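Local coordinates for protein putative glucose-6-phosphate 1-epimerase (Salmonella typhimurium, PDB 2HTA) that probably interconverts the alpha and beta anomers of glucose 6-phosphate and related hexose 6-phosphates, acting as a monomeric mutarotase of the aldose 1-epimerase family, at residues A[90-95]-A[178-183]; A[94-99]-A[111-116]. All coordinates share one frame; numbering follows the deposited sequence.

Interaction 1 (A[90-95]-A[178-183])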
loop_
_atom_site.group_PDB
_atom_site.type_symbol
_atom_site.label_atom_id
_atom_site.label_comp_id
_atom_site.label_asym_id
_atom_site.label_seq_id
_atom_site.Cartn_x
_atom_site.Cartn_y
_atom_site.Cartn_z
ATOM N N GLY A 90 3.167 -1.218 -7.037
ATOM C CA GLY A 90 3.338 0.186 -6.536
ATOM C C GLY A 90 2.147 0.611 -5.713
ATOM O O GLY A 90 1.243 -0.178 -5.445
ATOM N N GLY A 91 2.144 1.870 -5.270
ATOM C CA GLY A 91 1.017 2.368 -4.529
ATOM C C GLY A 91 0.887 1.655 -3.203
ATOM O O GLY A 91 1.897 1.362 -2.549
ATOM N N VAL A 92 -0.354 1.343 -2.812
ATOM C CA VAL A 92 -0.612 0.703 -1.502
ATOM C C VAL A 92 -1.506 -0.549 -1.749
ATOM O O VAL A 92 -2.723 -0.507 -1.616
ATOM C CB VAL A 92 -1.292 1.694 -0.493
ATOM C CG1 VAL A 92 -1.551 0.981 0.858
ATOM C CG2 VAL A 92 -0.373 2.941 -0.252
ATOM N N PRO A 93 -0.892 -1.663 -2.173
ATOM C CA PRO A 93 -1.679 -2.903 -2.312
ATOM C C PRO A 93 -2.312 -3.265 -0.985
ATOM O O PRO A 93 -1.638 -3.257 0.042
ATOM C CB PRO A 93 -0.606 -3.962 -2.683
ATOM C CG PRO A 93 0.559 -3.149 -3.278
ATOM C CD PRO A 93 0.511 -1.797 -2.614
ATOM N N ILE A 94 -3.612 -3.586 -0.998
ATOM C CA ILE A 94 -4.329 -4.115 0.198
ATOM C C ILE A 94 -4.191 -5.642 0.127
ATOM O O ILE A 94 -4.684 -6.259 -0.833
ATOM C CB ILE A 94 -5.837 -3.740 0.186
ATOM C CG1 ILE A 94 -5.957 -2.188 0.445
ATOM C CG2 ILE A 94 -6.684 -4.526 1.278
ATOM C CD1 ILE A 94 -7.359 -1.709 0.080
ATOM N N CYS A 95 -3.525 -6.203 1.126
ATOM C CA CYS A 95 -3.235 -7.634 1.135
ATOM C C CYS A 95 -4.186 -8.276 2.112
ATOM O O CYS A 95 -4.047 -8.132 3.319
ATOM C CB CYS A 95 -1.826 -7.887 1.590
ATOM S SG CYS A 95 -0.535 -6.919 0.645
ATOM N N LEU A 178 -1.028 -3.345 4.642
ATOM C CA LEU A 178 -1.118 -2.253 3.684
ATOM C C LEU A 178 0.332 -2.122 3.189
ATOM O O LEU A 178 1.233 -1.763 3.947
ATOM C CB LEU A 178 -1.641 -0.971 4.389
ATOM C CG LEU A 178 -2.950 -1.147 5.133
ATOM C CD1 LEU A 178 -3.376 0.155 5.895
ATOM C CD2 LEU A 178 -4.075 -1.535 4.103
ATOM N N HIS A 179 0.560 -2.548 1.946
ATOM C CA HIS A 179 1.903 -2.861 1.437
ATOM C C HIS A 179 2.517 -1.611 0.774
ATOM O O HIS A 179 2.948 -1.664 -0.373
ATOM C CB HIS A 179 1.747 -3.966 0.376
ATOM C CG HIS A 179 3.012 -4.643 -0.046
ATOM N ND1 HIS A 179 4.068 -3.964 -0.596
ATOM C CD2 HIS A 179 3.344 -5.970 -0.119
ATOM C CE1 HIS A 179 5.028 -4.812 -0.935
ATOM N NE2 HIS A 179 4.597 -6.035 -0.690
ATOM N N SER A 180 2.564 -0.487 1.485
ATOM C CA SER A 180 2.931 0.785 0.828
ATOM C C SER A 180 4.336 0.901 0.226
ATOM O O SER A 180 5.315 0.522 0.867
ATOM C CB SER A 180 2.759 1.922 1.856
ATOM O OG SER A 180 1.557 1.697 2.537
ATOM N N TYR A 181 4.400 1.449 -0.998
ATOM C CA TYR A 181 5.635 1.776 -1.733
ATOM C C TYR A 181 5.852 3.305 -1.668
ATOM O O TYR A 181 5.080 4.045 -2.253
ATOM C CB TYR A 181 5.459 1.477 -3.215
ATOM C CG TYR A 181 5.428 -0.005 -3.532
ATOM C CD1 TYR A 181 4.293 -0.797 -3.221
ATOM C CD2 TYR A 181 6.473 -0.594 -4.188
ATOM C CE1 TYR A 181 4.206 -2.177 -3.566
ATOM C CE2 TYR A 181 6.425 -2.017 -4.522
ATOM C CZ TYR A 181 5.308 -2.764 -4.195
ATOM O OH TYR A 181 5.255 -4.121 -4.521
ATOM N N PHE A 182 6.940 3.709 -1.056
ATOM C CA PHE A 182 7.271 5.106 -0.847
ATOM C C PHE A 182 8.371 5.482 -1.805
ATOM O O PHE A 182 9.368 4.782 -1.942
ATOM C CB PHE A 182 7.679 5.316 0.610
ATOM C CG PHE A 182 6.551 5.099 1.550
ATOM C CD1 PHE A 182 6.461 3.926 2.310
ATOM C CD2 PHE A 182 5.502 6.015 1.600
ATOM C CE1 PHE A 182 5.355 3.697 3.134
ATOM C CE2 PHE A 182 4.393 5.819 2.454
ATOM C CZ PHE A 182 4.320 4.648 3.216
ATOM N N ASN A 183 8.130 6.597 -2.477
ATOM C CA ASN A 183 9.044 7.207 -3.446
ATOM C C ASN A 183 10.223 7.798 -2.684
ATOM O O ASN A 183 10.056 8.572 -1.743
ATOM C CB ASN A 183 8.242 8.267 -4.217
ATOM C CG ASN A 183 8.996 8.873 -5.398
ATOM O OD1 ASN A 183 9.724 8.182 -6.106
ATOM N ND2 ASN A 183 8.796 10.194 -5.629
#
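Residues 90-95 run antiparallel to 178-183, with Ile-94 facing Leu-178 as a non-hydrogen-bonded pair and two backbone bonds further along: His-179 N gives a nearly straight bond to Pro-93 O at 3.0 Å, and Tyr-181 N reaches Gly-91 O at 2.9 Å. His-179, whose N makes the first of these bonds, is the centre of an inverse gamma turn, closed by a weak bond from Ser-180 N to Leu-178 O.

The phenol of Tyr-181 lies with one face over Gly-90, whose CA sits 3.7 Å from the ring centroid in a CH-pi contact. The edge of the same ring meets Pro-93, CE1 to CG at 3.8 Å, and its OH is hydrogen-bonded to Arg-89, a probable substrate-binding residue. Pro-93 also packs its CB against CB of His-179. With CG anti to the backbone N (chi1 -167°), the imidazole is carried out past Pro-93, where Cys-95 SG stands at its edge, 4.1 Å from His-179 CD2, and touches His-179 CB at 3.7 Å. Apolar groups gather around Leu-178: its CB touches Val-92 CG1 at 4.0 Å, and its CD2 lies beside Ile-94 CG1, the two side chains pointing the same way. Ser-180 OG rests near both methyls of Val-92 while bonding to Gln-302.

His-179 is an inferred active-site residue, close to the other one, Glu-282, on strand 278-286. The contact anchors its backbone N through Pro-93 and packs Pro-93 and Cys-95 against its CB, which probably helps to position it in the antiparallel sheet near the centre of the molecule.

Interaction 2 (A[94-99]-A[111-116])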
loop_
_atom_site.group_PDB
_atom_site.type_symbol
_atom_site.label_atom_id
_atom_site.label_comp_id
_atom_site.label_asym_id
_atom_site.label_seq_id
_atom_site.Cartn_x
_atom_site.Cartn_y
_atom_site.Cartn_z
ATOM N N ILE A 94 -3.612 -3.586 -0.998
ATOM C CA ILE A 94 -4.329 -4.115 0.198
ATOM C C ILE A 94 -4.191 -5.642 0.127
ATOM O O ILE A 94 -4.684 -6.259 -0.833
ATOM C CB ILE A 94 -5.837 -3.740 0.186
ATOM C CG1 ILE A 94 -5.957 -2.188 0.445
ATOM C CG2 ILE A 94 -6.684 -4.526 1.278
ATOM C CD1 ILE A 94 -7.359 -1.709 0.080
ATOM N N CYS A 95 -3.525 -6.203 1.126
ATOM C CA CYS A 95 -3.235 -7.634 1.135
ATOM C C CYS A 95 -4.186 -8.276 2.112
ATOM O O CYS A 95 -4.047 -8.132 3.319
ATOM C CB CYS A 95 -1.826 -7.887 1.590
ATOM S SG CYS A 95 -0.535 -6.919 0.645
ATOM N N TRP A 96 -5.145 -8.998 1.580
ATOM C CA TRP A 96 -6.212 -9.590 2.398
ATOM C C TRP A 96 -6.883 -10.731 1.617
ATOM O O TRP A 96 -7.145 -10.575 0.447
ATOM C CB TRP A 96 -7.232 -8.491 2.707
ATOM C CG TRP A 96 -8.254 -8.890 3.759
ATOM C CD1 TRP A 96 -8.204 -8.627 5.086
ATOM C CD2 TRP A 96 -9.506 -9.576 3.524
ATOM N NE1 TRP A 96 -9.319 -9.164 5.717
ATOM C CE2 TRP A 96 -10.129 -9.742 4.772
ATOM C CE3 TRP A 96 -10.135 -10.084 2.372
ATOM C CZ2 TRP A 96 -11.372 -10.409 4.920
ATOM C CZ3 TRP A 96 -11.379 -10.735 2.502
ATOM C CH2 TRP A 96 -11.973 -10.889 3.774
ATOM N N PRO A 97 -7.288 -11.846 2.284
ATOM C CA PRO A 97 -7.229 -12.182 3.695
ATOM C C PRO A 97 -5.976 -12.960 4.120
ATOM O O PRO A 97 -6.003 -13.594 5.176
ATOM C CB PRO A 97 -8.503 -13.035 3.877
ATOM C CG PRO A 97 -8.586 -13.830 2.570
ATOM C CD PRO A 97 -7.965 -12.916 1.504
ATOM N N TRP A 98 -4.887 -12.908 3.345
ATOM C CA TRP A 98 -3.583 -13.341 3.878
ATOM C C TRP A 98 -2.480 -12.441 3.435
ATOM O O TRP A 98 -2.610 -11.747 2.430
ATOM C CB TRP A 98 -3.243 -14.843 3.579
ATOM C CG TRP A 98 -3.087 -15.131 2.103
ATOM C CD1 TRP A 98 -1.930 -15.042 1.345
ATOM C CD2 TRP A 98 -4.126 -15.521 1.217
ATOM N NE1 TRP A 98 -2.201 -15.371 0.035
ATOM C CE2 TRP A 98 -3.535 -15.681 -0.077
ATOM C CE3 TRP A 98 -5.487 -15.826 1.391
ATOM C CZ2 TRP A 98 -4.279 -16.068 -1.206
ATOM C CZ3 TRP A 98 -6.231 -16.215 0.255
ATOM C CH2 TRP A 98 -5.619 -16.325 -1.019
ATOM N N PHE A 99 -1.433 -12.385 4.233
ATOM C CA PHE A 99 -0.233 -11.641 3.903
ATOM C C PHE A 99 0.852 -12.663 3.481
ATOM O O PHE A 99 1.008 -13.714 4.120
ATOM C CB PHE A 99 0.258 -10.856 5.140
ATOM C CG PHE A 99 1.587 -10.178 4.921
ATOM C CD1 PHE A 99 1.708 -9.126 3.987
ATOM C CD2 PHE A 99 2.726 -10.636 5.562
ATOM C CE1 PHE A 99 2.948 -8.509 3.774
ATOM C CE2 PHE A 99 3.968 -10.034 5.334
ATOM C CZ PHE A 99 4.047 -8.937 4.438
ATOM N N GLY A 111 -3.155 -12.495 -0.676
ATOM C CA GLY A 111 -4.611 -12.610 -0.734
ATOM C C GLY A 111 -5.235 -12.490 -2.099
ATOM O O GLY A 111 -4.586 -12.778 -3.124
ATOM N N PHE A 112 -6.483 -12.028 -2.136
ATOM C CA PHE A 112 -7.184 -11.830 -3.421
ATOM C C PHE A 112 -7.925 -10.472 -3.523
ATOM O O PHE A 112 -8.420 -10.108 -4.587
ATOM C CB PHE A 112 -8.125 -13.008 -3.701
ATOM C CG PHE A 112 -9.135 -13.232 -2.629
ATOM C CD1 PHE A 112 -8.970 -14.287 -1.738
ATOM C CD2 PHE A 112 -10.235 -12.384 -2.475
ATOM C CE1 PHE A 112 -9.910 -14.523 -0.753
ATOM C CE2 PHE A 112 -11.194 -12.622 -1.477
ATOM C CZ PHE A 112 -11.000 -13.694 -0.584
ATOM N N ALA A 113 -8.001 -9.733 -2.418
ATOM C CA ALA A 113 -8.727 -8.428 -2.467
ATOM C C ALA A 113 -8.119 -7.418 -3.447
ATOM O O ALA A 113 -8.840 -6.624 -4.047
ATOM C CB ALA A 113 -8.798 -7.858 -1.064
ATOM N N ARG A 114 -6.806 -7.497 -3.672
ATOM C CA ARG A 114 -6.098 -6.535 -4.557
ATOM C C ARG A 114 -6.378 -6.815 -6.021
ATOM O O ARG A 114 -5.987 -6.046 -6.925
ATOM C CB ARG A 114 -4.606 -6.541 -4.249
ATOM C CG ARG A 114 -3.893 -7.909 -4.500
ATOM C CD ARG A 114 -2.473 -7.750 -4.071
ATOM N NE ARG A 114 -1.668 -8.935 -4.325
ATOM C CZ ARG A 114 -0.388 -8.917 -4.636
ATOM N NH1 ARG A 114 0.260 -7.759 -4.787
ATOM N NH2 ARG A 114 0.261 -10.085 -4.839
ATOM N N ASN A 115 -7.003 -7.975 -6.277
ATOM C CA ASN A 115 -7.279 -8.414 -7.660
ATOM C C ASN A 115 -8.711 -8.169 -8.117
ATOM O O ASN A 115 -9.008 -8.268 -9.335
ATOM C CB ASN A 115 -7.005 -9.932 -7.808
ATOM C CG ASN A 115 -5.602 -10.331 -7.375
ATOM O OD1 ASN A 115 -5.358 -10.671 -6.198
ATOM N ND2 ASN A 115 -4.658 -10.246 -8.296
ATOM N N LEU A 116 -9.589 -7.787 -7.214
ATOM C CA LEU A 116 -11.030 -7.684 -7.519
ATOM C C LEU A 116 -11.513 -6.231 -7.536
ATOM O O LEU A 116 -10.923 -5.392 -6.855
ATOM C CB LEU A 116 -11.828 -8.458 -6.459
ATOM C CG LEU A 116 -11.505 -9.950 -6.360
ATOM C CD1 LEU A 116 -12.242 -10.496 -5.111
ATOM C CD2 LEU A 116 -11.991 -10.653 -7.661
HETATM O O HOH W 1 -5.236 -8.771 -1.544
#
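The carbonyl of Trp-96 receives two backbone N-H groups from 111-116: Ala-113 N comes nearly in line with the C=O at 3.1 Å, and Phe-112 N approaches from above the carbonyl plane at 3.0 Å. Gly-111 CA packs over one face of the Trp-98 indole, 3.4 Å from the centroid of the six-membered ring. Next to it, Phe-112 turns one ring face to Pro-97, whose CD stands 3.8 Å from the ring centroid; a cis peptide bond precedes this proline. CZ3 of Trp-98 touches Phe-112 CD1, the two side chains crossing at about a right angle. Arg-114 CB lies against Ile-94 O, and the side chain runs extended from CG to NE.

A water joins the two segments by donating to Ile-94 O at 2.7 Å and accepting from Trp-96 N and Arg-114 N. Further out, Pro-108 O fixes the Trp-98 indole through NE1, Tyr-145 meets the Phe-112 ring edge-to-face, and Ser-109 O bonds to Arg-114 NH2. The loop-to-loop packing thus helps to place Arg-114, probably a substrate-binding residue, about 6 Å between side chains from His-179 at the inferred active site of an aldose 1-epimerase fold.

Both interactions start from one piece of chain, sharing Ile-94 and Cys-95 of the short strand 94-95, and their centres lie 12 Å apart. Interaction 1 is almost at the centre of the molecule, where that strand pairs with strand 172-183 in an antiparallel sheet. Interaction 2 takes the chain onward, folding the loop ahead of strand 119-125 back against the strand and the residues that follow it. The partner of interaction 2 is thus nearby in sequence, whereas 178-183 returns much later. Together they bring His-179 and Arg-114 close to each other, consistent with their inferred roles in catalysis and substrate binding at one site.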